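Local coordinates for protein cellulase (Clostridium cellulovorans, PDB 6UI3) that acts as a broad-specificity endoglucanase, this chain being the family 5 glycoside hydrolase domain of a longer protein that probably cleaves cellulose and related plant polysaccharides, at residues A[105-110]-A[149-154]; A[238-243]-A[280-285]. All coordinates share one frame; numbering follows the deposited sequence. Where two conformers were deposited one is given.

Contact 1: A[105-110]-A[149-154]; sequences NIHHNK and TINQPR. Unlike the reference sequence in segment 149-154: Gln152 (reference Glu).
One hydrogen bond crosses this buried contact and a second, inside 105-110, orients the ring. Asn151 N donates to Ile106 O over 2.9 Å; the donor lies nearly along the C=O axis, but the bend at the hydrogen is marked, at 130°. Within 105-110, Asn105 ND2 gives a straighter bond (155°) to His107 ND1, 3.0 Å away and in the plane of the imidazole. That bond makes ND1 an acceptor, so a neutral His107 would carry its proton on NE2, and the ring's rotation is set from its edge.

Stacking comes next. The carboxamide of Asn151, its CG anti to the backbone N, slides over one face of the His107 ring, with the two planes 13° apart. Asn151 ND2 sits above the rim 3.1 Å from His107 NE2, a stacking approach whose angle excludes a hydrogen bond, while Asn151 CB makes a CH-pi contact 3.8 Å from the ring centroid. Asn151 OD1 also accepts from Arg64 NH2, which would help keep the amide in this rotation.

Both segments follow barrel strands, 101-105 and 145-148, at the C-terminal end where TIM-barrel active sites lie. Asn151-Gln152-Pro153 occupies the place of the family 5 Asn-Glu-Pro motif, Gln152 standing where the reference has the glutamate, the general acid/base in relatives and probably here. Gln152 OE1 bonds His222 ND1, and Gln152 O receives Arg154 NH1 at 3.0 Å.

Apolar packing pairs Ile150 CD1 with Ile106 CG2 at 3.8 Å, Tyr172 touching both isoleucines; Ile150 CD1 also makes van der Waals contact with Ile106 O at 3.6 Å.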
loop_
_atom_site.group_PDB
_atom_site.type_symbol
_atom_site.label_atom_id
_atom_site.label_comp_id
_atom_site.label_asym_id
_atom_site.label_seq_id
_atom_site.Cartn_x
_atom_site.Cartn_y
_atom_site.Cartn_z
ATOM N N ASN A 105 -2.390 -4.828 -5.650
ATOM C CA ASN A 105 -3.408 -5.147 -4.658
ATOM C C ASN A 105 -4.783 -5.248 -5.323
ATOM O O ASN A 105 -4.914 -5.254 -6.546
ATOM C CB ASN A 105 -3.382 -4.121 -3.511
ATOM C CG ASN A 105 -3.927 -2.759 -3.907
ATOM O OD1 ASN A 105 -4.387 -2.559 -5.033
ATOM N ND2 ASN A 105 -3.860 -1.798 -2.975
ATOM N N ILE A 106 -5.806 -5.378 -4.472
ATOM C CA ILE A 106 -7.202 -5.099 -4.792
ATOM C C ILE A 106 -7.577 -3.862 -3.991
ATOM O O ILE A 106 -7.390 -3.842 -2.771
ATOM C CB ILE A 106 -8.108 -6.292 -4.416
ATOM C CG1 ILE A 106 -7.714 -7.551 -5.200
ATOM C CG2 ILE A 106 -9.578 -5.918 -4.629
ATOM C CD1 ILE A 106 -8.552 -8.782 -4.863
ATOM N N HIS A 107 -8.112 -2.842 -4.663
ATOM C CA HIS A 107 -8.242 -1.503 -4.071
ATOM C C HIS A 107 -9.554 -0.898 -4.545
ATOM O O HIS A 107 -9.742 -0.639 -5.735
ATOM C CB HIS A 107 -7.040 -0.662 -4.521
ATOM C CG HIS A 107 -6.719 0.531 -3.679
ATOM N ND1 HIS A 107 -5.488 0.688 -3.076
ATOM C CD2 HIS A 107 -7.431 1.645 -3.406
ATOM C CE1 HIS A 107 -5.471 1.854 -2.458
ATOM N NE2 HIS A 107 -6.631 2.453 -2.640
ATOM N N HIS A 108 -10.484 -0.700 -3.621
ATOM C CA HIS A 108 -11.794 -0.121 -3.888
ATOM C C HIS A 108 -12.724 -1.011 -4.722
ATOM O O HIS A 108 -13.744 -0.512 -5.201
ATOM C CB HIS A 108 -11.766 1.268 -4.544
ATOM C CG HIS A 108 -11.011 2.315 -3.785
ATOM N ND1 HIS A 108 -10.930 2.344 -2.407
ATOM C CD2 HIS A 108 -10.328 3.396 -4.227
ATOM C CE1 HIS A 108 -10.203 3.386 -2.038
ATOM N NE2 HIS A 108 -9.835 4.048 -3.122
ATOM N N ASN A 109 -12.425 -2.293 -4.919
ATOM C CA ASN A 109 -13.485 -3.188 -5.359
ATOM C C ASN A 109 -14.659 -3.028 -4.398
ATOM O O ASN A 109 -14.470 -2.772 -3.204
ATOM C CB ASN A 109 -13.046 -4.652 -5.315
ATOM C CG ASN A 109 -12.454 -5.132 -6.614
ATOM O OD1 ASN A 109 -11.628 -4.462 -7.244
ATOM N ND2 ASN A 109 -12.840 -6.331 -7.013
ATOM N N LYS A 110 -15.875 -3.219 -4.905
ATOM C CA LYS A 110 -17.058 -3.154 -4.050
ATOM C C LYS A 110 -16.902 -4.019 -2.801
ATOM O O LYS A 110 -17.294 -3.618 -1.704
ATOM C CB LYS A 110 -18.285 -3.598 -4.850
ATOM C CG LYS A 110 -19.581 -3.607 -4.060
ATOM C CD LYS A 110 -20.069 -2.205 -3.789
ATOM C CE LYS A 110 -21.594 -2.135 -3.738
ATOM N NZ LYS A 110 -22.100 -0.758 -4.049
ATOM N N THR A 149 -3.258 -8.170 -0.174
ATOM C CA THR A 149 -4.458 -8.974 -0.454
ATOM C C THR A 149 -5.740 -8.147 -0.611
ATOM O O THR A 149 -6.671 -8.577 -1.304
ATOM C CB THR A 149 -4.695 -10.018 0.647
ATOM O OG1 THR A 149 -4.922 -9.327 1.886
ATOM C CG2 THR A 149 -3.554 -11.022 0.760
ATOM N N ILE A 150 -5.829 -7.006 0.067
ATOM C CA ILE A 150 -6.984 -6.103 0.005
ATOM C C ILE A 150 -6.523 -4.793 0.633
ATOM O O ILE A 150 -5.790 -4.809 1.614
ATOM C CB ILE A 150 -8.231 -6.715 0.679
ATOM C CG1 ILE A 150 -9.452 -5.795 0.536
ATOM C CG2 ILE A 150 -7.956 -7.071 2.139
ATOM C CD1 ILE A 150 -9.930 -5.545 -0.892
ATOM N N ASN A 151 -6.941 -3.657 0.087
ATOM C CA ASN A 151 -6.426 -2.349 0.518
ATOM C C ASN A 151 -6.868 -1.969 1.936
ATOM O O ASN A 151 -6.060 -1.986 2.871
ATOM C CB ASN A 151 -6.854 -1.308 -0.520
ATOM C CG ASN A 151 -6.573 0.086 -0.078
ATOM O OD1 ASN A 151 -5.435 0.385 0.316
ATOM N ND2 ASN A 151 -7.572 0.944 -0.110
ATOM N N GLN A 152 -8.134 -1.591 2.106
ATOM C CA GLN A 152 -8.675 -1.078 3.373
ATOM C C GLN A 152 -9.981 -1.796 3.686
ATOM O O GLN A 152 -11.077 -1.219 3.612
ATOM C CB GLN A 152 -8.805 0.446 3.350
ATOM C CG GLN A 152 -7.416 1.088 3.476
ATOM C CD GLN A 152 -7.347 2.586 3.387
ATOM O OE1 GLN A 152 -6.311 3.178 3.699
ATOM N NE2 GLN A 152 -8.409 3.210 2.962
ATOM N N PRO A 153 -9.887 -3.081 4.026
ATOM C CA PRO A 153 -11.091 -3.901 4.215
ATOM C C PRO A 153 -11.918 -3.424 5.395
ATOM O O PRO A 153 -11.384 -3.166 6.479
ATOM C CB PRO A 153 -10.524 -5.302 4.492
ATOM C CG PRO A 153 -9.149 -5.034 5.075
ATOM C CD PRO A 153 -8.651 -3.830 4.319
ATOM N N ARG A 154 -13.231 -3.365 5.203
ATOM C CA ARG A 154 -14.087 -2.818 6.243
ATOM C C ARG A 154 -15.533 -3.199 5.970
ATOM O O ARG A 154 -15.872 -3.756 4.923
ATOM C CB ARG A 154 -13.932 -1.290 6.324
ATOM C CG ARG A 154 -14.330 -0.568 5.059
ATOM C CD ARG A 154 -14.007 0.892 5.203
ATOM N NE ARG A 154 -14.359 1.764 4.104
ATOM C CZ ARG A 154 -13.579 1.999 3.058
ATOM N NH1 ARG A 154 -12.433 1.362 2.909
ATOM N NH2 ARG A 154 -13.962 2.886 2.154
#

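Contact 2: A[238-243]-A[280-285]; sequences PTTFGD and LQDRIN
The outer helical layer of the barrel is joined here: the loop leading into helix 243-261 rests against the first turns of helix 280-296, with Asp282 as the main polar link. Its carboxylate points at the loop backbone. Phe241 N donates to Asp282 OD1 over 3.0 Å, nearly straight at 166°, yet the donor stands 49° out of the carboxylate plane, so the group is met from above. Asp282 OD2 also lies 3.3 Å from Thr239 O; both are acceptors and make no bond, and Thr239 O is instead served by Asn279 ND2.

Two waters complete the grip. One donates to Asp282 OD2 at 2.8 Å and also bonds Thr239 OG1 and, more loosely, Thr240 OG1. The second donates to Asp282 OD1 at 2.8 Å and to Phe241 O at 2.9 Å, and accepts from Asn285 ND2, one helical turn further on. OD1 thus has two donors, a setting that would favour the ionised carboxylate.

The Phe241 ring, with CG anti to the backbone N (chi1 -179°), crosses Asn285 obliquely: its CD1 is 3.9 Å from Asn285 CB, and its CE1 is 3.7 Å from Asn285 O. Phe286 meets this ring edge-to-face, and Leu229, Ala246 and Ile249 also touch it, so it wedges between helices. Gly242, the next residue, is the N-cap of helix 243-261. The loop after the sixth strand thus packs on helix 280-296, which follows the seventh, in the outer helical layer of the (beta/alpha)8 barrel.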
loop_
_atom_site.group_PDB
_atom_site.type_symbol
_atom_site.label_atom_id
_atom_site.label_comp_id
_atom_site.label_asym_id
_atom_site.label_seq_id
_atom_site.Cartn_x
_atom_site.Cartn_y
_atom_site.Cartn_z
ATOM N N PRO A 238 -5.335 21.480 12.798
ATOM C CA PRO A 238 -3.926 21.707 13.156
ATOM C C PRO A 238 -2.995 21.707 11.954
ATOM O O PRO A 238 -3.145 20.905 11.030
ATOM C CB PRO A 238 -3.607 20.530 14.092
ATOM C CG PRO A 238 -4.914 20.175 14.705
ATOM C CD PRO A 238 -5.941 20.406 13.606
ATOM N N THR A 239 -1.985 22.585 12.016
ATOM C CA THR A 239 -0.920 22.661 11.032
ATOM C C THR A 239 0.471 22.459 11.618
ATOM O O THR A 239 1.414 22.264 10.849
ATOM C CB THR A 239 -0.943 24.017 10.307
ATOM O OG1 THR A 239 -0.646 25.074 11.224
ATOM C CG2 THR A 239 -2.290 24.288 9.684
ATOM N N THR A 240 0.632 22.532 12.934
ATOM C CA THR A 240 1.947 22.461 13.571
ATOM C C THR A 240 2.253 21.026 13.972
ATOM O O THR A 240 1.406 20.339 14.560
ATOM C CB THR A 240 1.992 23.375 14.806
ATOM O OG1 THR A 240 1.797 24.738 14.405
ATOM C CG2 THR A 240 3.339 23.260 15.560
ATOM N N PHE A 241 3.465 20.577 13.674
ATOM C CA PHE A 241 3.948 19.280 14.134
ATOM C C PHE A 241 4.655 19.503 15.469
ATOM O O PHE A 241 5.744 20.080 15.512
ATOM C CB PHE A 241 4.872 18.634 13.104
ATOM C CG PHE A 241 5.372 17.276 13.526
ATOM C CD1 PHE A 241 6.718 17.040 13.676
ATOM C CD2 PHE A 241 4.489 16.234 13.790
ATOM C CE1 PHE A 241 7.184 15.783 14.077
ATOM C CE2 PHE A 241 4.950 14.988 14.194
ATOM C CZ PHE A 241 6.303 14.766 14.323
ATOM N N GLY A 242 4.022 19.065 16.553
ATOM C CA GLY A 242 4.524 19.292 17.891
ATOM C C GLY A 242 4.695 18.029 18.715
ATOM O O GLY A 242 4.539 16.905 18.232
ATOM N N ASP A 243 5.022 18.234 19.991
ATOM C CA ASP A 243 5.403 17.130 20.865
ATOM C C ASP A 243 4.317 16.067 20.957
ATOM O O ASP A 243 4.616 14.873 20.941
ATOM C CB ASP A 243 5.713 17.646 22.273
ATOM C CG ASP A 243 7.013 18.406 22.366
ATOM O OD1 ASP A 243 7.821 18.346 21.424
ATOM O OD2 ASP A 243 7.225 19.053 23.416
ATOM N N LEU A 280 5.052 24.013 5.083
ATOM C CA LEU A 280 6.153 23.195 4.587
ATOM C C LEU A 280 7.088 22.735 5.700
ATOM O O LEU A 280 7.473 21.568 5.740
ATOM C CB LEU A 280 6.941 23.947 3.513
ATOM C CG LEU A 280 8.130 23.163 2.944
ATOM C CD1 LEU A 280 7.698 21.920 2.210
ATOM C CD2 LEU A 280 8.959 24.073 2.033
ATOM N N GLN A 281 7.513 23.636 6.588
ATOM C CA GLN A 281 8.485 23.223 7.600
ATOM C C GLN A 281 7.901 22.174 8.535
ATOM O O GLN A 281 8.599 21.240 8.940
ATOM C CB GLN A 281 9.013 24.432 8.374
ATOM C CG GLN A 281 9.795 25.418 7.502
ATOM C CD GLN A 281 10.945 24.774 6.751
ATOM O OE1 GLN A 281 11.736 24.040 7.330
ATOM N NE2 GLN A 281 11.041 25.054 5.450
ATOM N N ASP A 282 6.627 22.312 8.898
ATOM C CA ASP A 282 5.976 21.272 9.687
ATOM C C ASP A 282 5.930 19.948 8.946
ATOM O O ASP A 282 6.090 18.885 9.559
ATOM C CB ASP A 282 4.572 21.723 10.068
ATOM C CG ASP A 282 4.589 22.877 11.034
ATOM O OD1 ASP A 282 4.988 22.648 12.198
ATOM O OD2 ASP A 282 4.229 24.004 10.609
ATOM N N ARG A 283 5.684 19.984 7.634
ATOM C CA ARG A 283 5.638 18.746 6.862
ATOM C C ARG A 283 7.017 18.095 6.783
ATOM O O ARG A 283 7.131 16.861 6.817
ATOM C CB ARG A 283 5.066 19.015 5.467
ATOM C CG ARG A 283 3.628 19.522 5.493
ATOM C CD ARG A 283 2.838 19.055 4.280
ATOM N NE ARG A 283 3.276 19.663 3.033
ATOM C CZ ARG A 283 3.013 19.173 1.827
ATOM N NH1 ARG A 283 2.344 18.040 1.690
ATOM N NH2 ARG A 283 3.439 19.818 0.753
ATOM N N ILE A 284 8.077 18.902 6.674
ATOM C CA ILE A 284 9.445 18.375 6.676
ATOM C C ILE A 284 9.735 17.686 8.000
ATOM O O ILE A 284 10.207 16.543 8.044
ATOM C CB ILE A 284 10.460 19.507 6.409
ATOM C CG1 ILE A 284 10.310 20.041 4.981
ATOM C CG2 ILE A 284 11.885 19.019 6.648
ATOM C CD1 ILE A 284 11.049 21.357 4.738
ATOM N N ASN A 285 9.441 18.381 9.101
ATOM C CA ASN A 285 9.724 17.832 10.423
ATOM C C ASN A 285 8.915 16.573 10.680
ATOM O O ASN A 285 9.435 15.579 11.197
ATOM C CB ASN A 285 9.403 18.859 11.512
ATOM C CG ASN A 285 10.259 20.101 11.435
ATOM O OD1 ASN A 285 11.326 20.112 10.811
ATOM N ND2 ASN A 285 9.803 21.152 12.100
HETATM O O HOH W 1 2.018 25.530 11.292
HETATM O O HOH W 2 7.172 21.337 13.374
#

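In the fold
Contact 1 is core and contact 2 surface: the first has six of its seven touching residues buried, about 10 Å from chain centre to contact centre, whereas the second has none buried and lies about 24 Å out. Their centres are 31 Å apart, their nearest atoms about 17 Å, and they share no helix or strand. The pair 105-110/149-154 joins loops following neighbouring strands, third and fourth in the barrel; the pair 238-243/280-285 joins elements associated with its sixth and seventh strands. Chemistry follows place: amide-on-imidazole stacking and a backbone hydrogen bond within, a carboxylate with two bridging waters outside.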